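Possible metal-dependent hydrolase (Veillonella parvula, PDB 3RPC) is probably a hydrolase of the metallo-beta-lactamase superfamily that works with a pair of zinc ions, its substrate being unknown. Local coordinates at residues 76-81 with 101-106. Sequence-based numbering, arbitrary orientation.
Sequences DHWDDT and ELITSQ. With ZN (zinc ion), chain F.
The indole of Trp-78 meets the last turn of helix 97-105 and Gln-106 just beyond it in two ways, through its N-H at the rim and through one face. Trp-78 NE1 gives its hydrogen to Gln-106 OE1 over 2.9 Å, nearly straight at 164°; the oxygen lies in the ring plane and receives the bond on a lone pair, in the plane of its own amide. Ring and amide are turned only 24° apart, and the outstretched Gln-106 side chain points the opposite way to the indole. Ile-103 lies over one face, nearer the rim than the middle of the indole: its CD1 stands 4.1 Å from the centroid of the five-membered ring of Trp-78 in a CH-pi contact, while its CG1 comes to 3.7 Å from Trp-78 NE1. CG anti to the backbone N (chi1 -177°) carries the indole of Trp-78 out to both partners. Trp-78 directly follows Asp-76 and His-77, which belong to the HxHxDH motif of the metallo-beta-lactamase fold. Asp-76 OD2 and His-77 NE2 bind one zinc, NE2 at 2.2 Å, and Asp-168 and His-226 complete its protein ligands. Asp-27 accepts a hydrogen bond from His-77 ND1, which should fix the imidazole's rotation. Asp-79 N-caps helix 80-85, whose Ile-83 touches both Trp-78 and Gln-106.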
ATOM      1  N   ASP A  76     -11.392   2.256  18.238  1.00 17.57           N
ATOM      2  CA  ASP A  76     -10.747   3.448  18.775  1.00 15.37           C
ATOM      3  C   ASP A  76     -10.595   4.567  17.747  1.00 14.68           C
ATOM      4  O   ASP A  76      -9.917   5.562  18.011  1.00 15.23           O
ATOM      5  CB  ASP A  76      -9.405   3.111  19.445  1.00 17.54           C
ATOM      6  CG  ASP A  76      -8.409   2.499  18.483  1.00 17.58           C
ATOM      7  OD1 ASP A  76      -8.780   1.528  17.792  1.00 17.36           O
ATOM      8  OD2 ASP A  76      -7.246   2.981  18.440  1.00 20.04           O
ATOM      9  N   HIS A  77     -11.243   4.398  16.589  1.00 16.40           N
ATOM     10  CA  HIS A  77     -11.308   5.430  15.552  1.00 13.83           C
ATOM     11  C   HIS A  77     -12.731   5.711  15.060  1.00 16.13           C
ATOM     12  O   HIS A  77     -12.947   6.652  14.306  1.00 16.51           O
ATOM     13  CB  HIS A  77     -10.415   5.033  14.371  1.00 13.90           C
ATOM     14  CG  HIS A  77      -8.983   4.891  14.758  1.00 13.71           C
ATOM     15  ND1 HIS A  77      -8.031   5.835  14.446  1.00 15.61           N
ATOM     16  CD2 HIS A  77      -8.354   3.944  15.489  1.00 14.20           C
ATOM     17  CE1 HIS A  77      -6.870   5.468  14.958  1.00 16.31           C
ATOM     18  NE2 HIS A  77      -7.040   4.323  15.592  1.00 16.27           N
ATOM     19  N   TRP A  78     -13.684   4.887  15.483  1.00 15.64           N
ATOM     20  CA  TRP A  78     -15.059   4.975  14.996  1.00 15.18           C
ATOM     21  C   TRP A  78     -15.918   4.112  15.903  1.00 16.31           C
ATOM     22  O   TRP A  78     -15.826   2.881  15.873  1.00 18.37           O
ATOM     23  CB  TRP A  78     -15.161   4.476  13.545  1.00 15.51           C
ATOM     24  CG  TRP A  78     -16.539   4.589  12.945  1.00 16.10           C
ATOM     25  CD1 TRP A  78     -17.381   3.565  12.617  1.00 17.31           C
ATOM     26  CD2 TRP A  78     -17.220   5.797  12.601  1.00 17.69           C
ATOM     27  NE1 TRP A  78     -18.553   4.066  12.091  1.00 17.24           N
ATOM     28  CE2 TRP A  78     -18.477   5.436  12.074  1.00 18.53           C
ATOM     29  CE3 TRP A  78     -16.890   7.152  12.699  1.00 16.68           C
ATOM     30  CZ2 TRP A  78     -19.406   6.387  11.639  1.00 17.53           C
ATOM     31  CZ3 TRP A  78     -17.809   8.094  12.272  1.00 16.69           C
ATOM     32  CH2 TRP A  78     -19.054   7.705  11.747  1.00 16.79           C
ATOM     33  N   ASP A  79     -16.729   4.740  16.744  1.00 17.01           N
ATOM     34  CA  ASP A  79     -17.471   3.957  17.731  1.00 18.99           C
ATOM     35  C   ASP A  79     -18.963   4.270  17.738  1.00 19.87           C
ATOM     36  O   ASP A  79     -19.416   5.192  17.050  1.00 17.70           O
ATOM     37  CB  ASP A  79     -16.855   4.087  19.139  1.00 17.61           C
ATOM     38  CG  ASP A  79     -17.113   5.437  19.788  1.00 19.03           C
ATOM     39  OD1 ASP A  79     -17.320   6.444  19.070  1.00 16.79           O
ATOM     40  OD2 ASP A  79     -17.079   5.481  21.041  1.00 19.38           O
ATOM     41  N   ASP A  80     -19.715   3.483  18.502  1.00 19.06           N
ATOM     42  CA  ASP A  80     -21.162   3.667  18.596  1.00 18.40           C
ATOM     43  C   ASP A  80     -21.536   5.079  19.026  1.00 16.58           C
ATOM     44  O   ASP A  80     -22.484   5.659  18.501  1.00 19.02           O
ATOM     45  CB  ASP A  80     -21.773   2.643  19.552  1.00 23.03           C
ATOM     46  CG  ASP A  80     -21.954   1.282  18.909  1.00 37.62           C
ATOM     47  OD1 ASP A  80     -21.883   1.200  17.663  1.00 37.05           O
ATOM     48  OD2 ASP A  80     -22.180   0.297  19.648  1.00 41.41           O
ATOM     49  N   THR A  81     -20.783   5.640  19.963  1.00 18.20           N
ATOM     50  CA  THR A  81     -21.079   6.993  20.416  1.00 17.32           C
ATOM     51  C   THR A  81     -20.975   7.973  19.256  1.00 18.20           C
ATOM     52  O   THR A  81     -21.839   8.829  19.079  1.00 19.26           O
ATOM     53  CB  THR A  81     -20.161   7.426  21.555  1.00 17.55           C
ATOM     54  OG1 THR A  81     -20.293   6.503  22.645  1.00 19.44           O
ATOM     55  CG2 THR A  81     -20.521   8.832  22.016  1.00 16.12           C
ATOM     56  N   GLU A 101     -19.649   0.867   2.992  1.00 21.15           N
ATOM     57  CA  GLU A 101     -20.852   0.059   3.185  1.00 20.23           C
ATOM     58  C   GLU A 101     -21.228  -0.002   4.652  1.00 18.21           C
ATOM     59  O   GLU A 101     -22.410   0.109   5.013  1.00 21.16           O
ATOM     60  CB  GLU A 101     -20.664  -1.344   2.619  1.00 20.91           C
ATOM     61  CG  GLU A 101     -20.658  -1.378   1.094  1.00 25.57           C
ATOM     62  CD  GLU A 101     -20.339  -2.753   0.543  1.00 39.99           C
ATOM     63  OE1 GLU A 101     -20.063  -3.669   1.346  1.00 46.00           O
ATOM     64  OE2 GLU A 101     -20.361  -2.914  -0.695  1.00 42.81           O
ATOM     65  N   LEU A 102     -20.226  -0.149   5.511  1.00 19.86           N
ATOM     66  CA  LEU A 102     -20.499  -0.200   6.937  1.00 19.06           C
ATOM     67  C   LEU A 102     -21.139   1.099   7.415  1.00 20.80           C
ATOM     68  O   LEU A 102     -22.188   1.097   8.066  1.00 20.33           O
ATOM     69  CB  LEU A 102     -19.210  -0.452   7.716  1.00 17.30           C
ATOM     70  CG  LEU A 102     -19.398  -0.500   9.235  1.00 21.58           C
ATOM     71  CD1 LEU A 102     -20.319  -1.651   9.635  1.00 22.25           C
ATOM     72  CD2 LEU A 102     -18.055  -0.605   9.946  1.00 22.29           C
ATOM     73  N   ILE A 103     -20.500   2.215   7.090  1.00 18.54           N
ATOM     74  CA  ILE A 103     -20.947   3.507   7.604  1.00 18.03           C
ATOM     75  C   ILE A 103     -22.288   3.947   6.993  1.00 21.52           C
ATOM     76  O   ILE A 103     -23.125   4.535   7.681  1.00 21.26           O
ATOM     77  CB  ILE A 103     -19.821   4.568   7.488  1.00 18.09           C
ATOM     78  CG1 ILE A 103     -18.683   4.183   8.444  1.00 18.53           C
ATOM     79  CG2 ILE A 103     -20.353   5.965   7.803  1.00 20.42           C
ATOM     80  CD1 ILE A 103     -17.451   5.080   8.369  1.00 21.37           C
ATOM     81  N   THR A 104     -22.496   3.637   5.718  1.00 19.76           N
ATOM     82  CA  THR A 104     -23.800   3.823   5.086  1.00 19.59           C
ATOM     83  C   THR A 104     -24.877   3.031   5.824  1.00 23.50           C
ATOM     84  O   THR A 104     -25.989   3.527   6.034  1.00 22.70           O
ATOM     85  CB  THR A 104     -23.792   3.349   3.626  1.00 19.92           C
ATOM     86  OG1 THR A 104     -22.880   4.150   2.860  1.00 23.38           O
ATOM     87  CG2 THR A 104     -25.200   3.477   3.027  1.00 20.97           C
ATOM     88  N   SER A 105     -24.559   1.796   6.208  1.00 23.31           N
ATOM     89  CA  SER A 105     -25.543   0.960   6.899  1.00 23.58           C
ATOM     90  C   SER A 105     -25.872   1.542   8.272  1.00 22.78           C
ATOM     91  O   SER A 105     -26.880   1.188   8.886  1.00 26.00           O
ATOM     92  CB  SER A 105     -25.060  -0.485   7.045  1.00 21.54           C
ATOM     93  OG  SER A 105     -24.070  -0.618   8.063  1.00 22.34           O
ATOM     94  N   GLN A 106     -25.004   2.431   8.748  1.00 18.62           N
ATOM     95  CA  GLN A 106     -25.176   3.068  10.046  1.00 21.59           C
ATOM     96  C   GLN A 106     -25.947   4.388   9.938  1.00 22.84           C
ATOM     97  O   GLN A 106     -26.098   5.110  10.923  1.00 24.12           O
ATOM     98  CB  GLN A 106     -23.811   3.238  10.735  1.00 21.07           C
ATOM     99  CG  GLN A 106     -23.177   1.890  11.106  1.00 20.29           C
ATOM    100  CD  GLN A 106     -21.697   1.965  11.457  1.00 20.57           C
ATOM    101  OE1 GLN A 106     -21.015   2.949  11.167  1.00 19.77           O
ATOM    102  NE2 GLN A 106     -21.195   0.911  12.091  1.00 21.41           N
TER
HETATM  103 ZN    ZN F 302      -5.664   2.937  16.623  0.71 16.48          ZN
HETATM  104  O   HOH W   1      -6.840   1.003  16.193  1.00 22.04           O
HETATM  105  O   HOH W   2      -4.057   1.200  17.608  1.00 16.97           O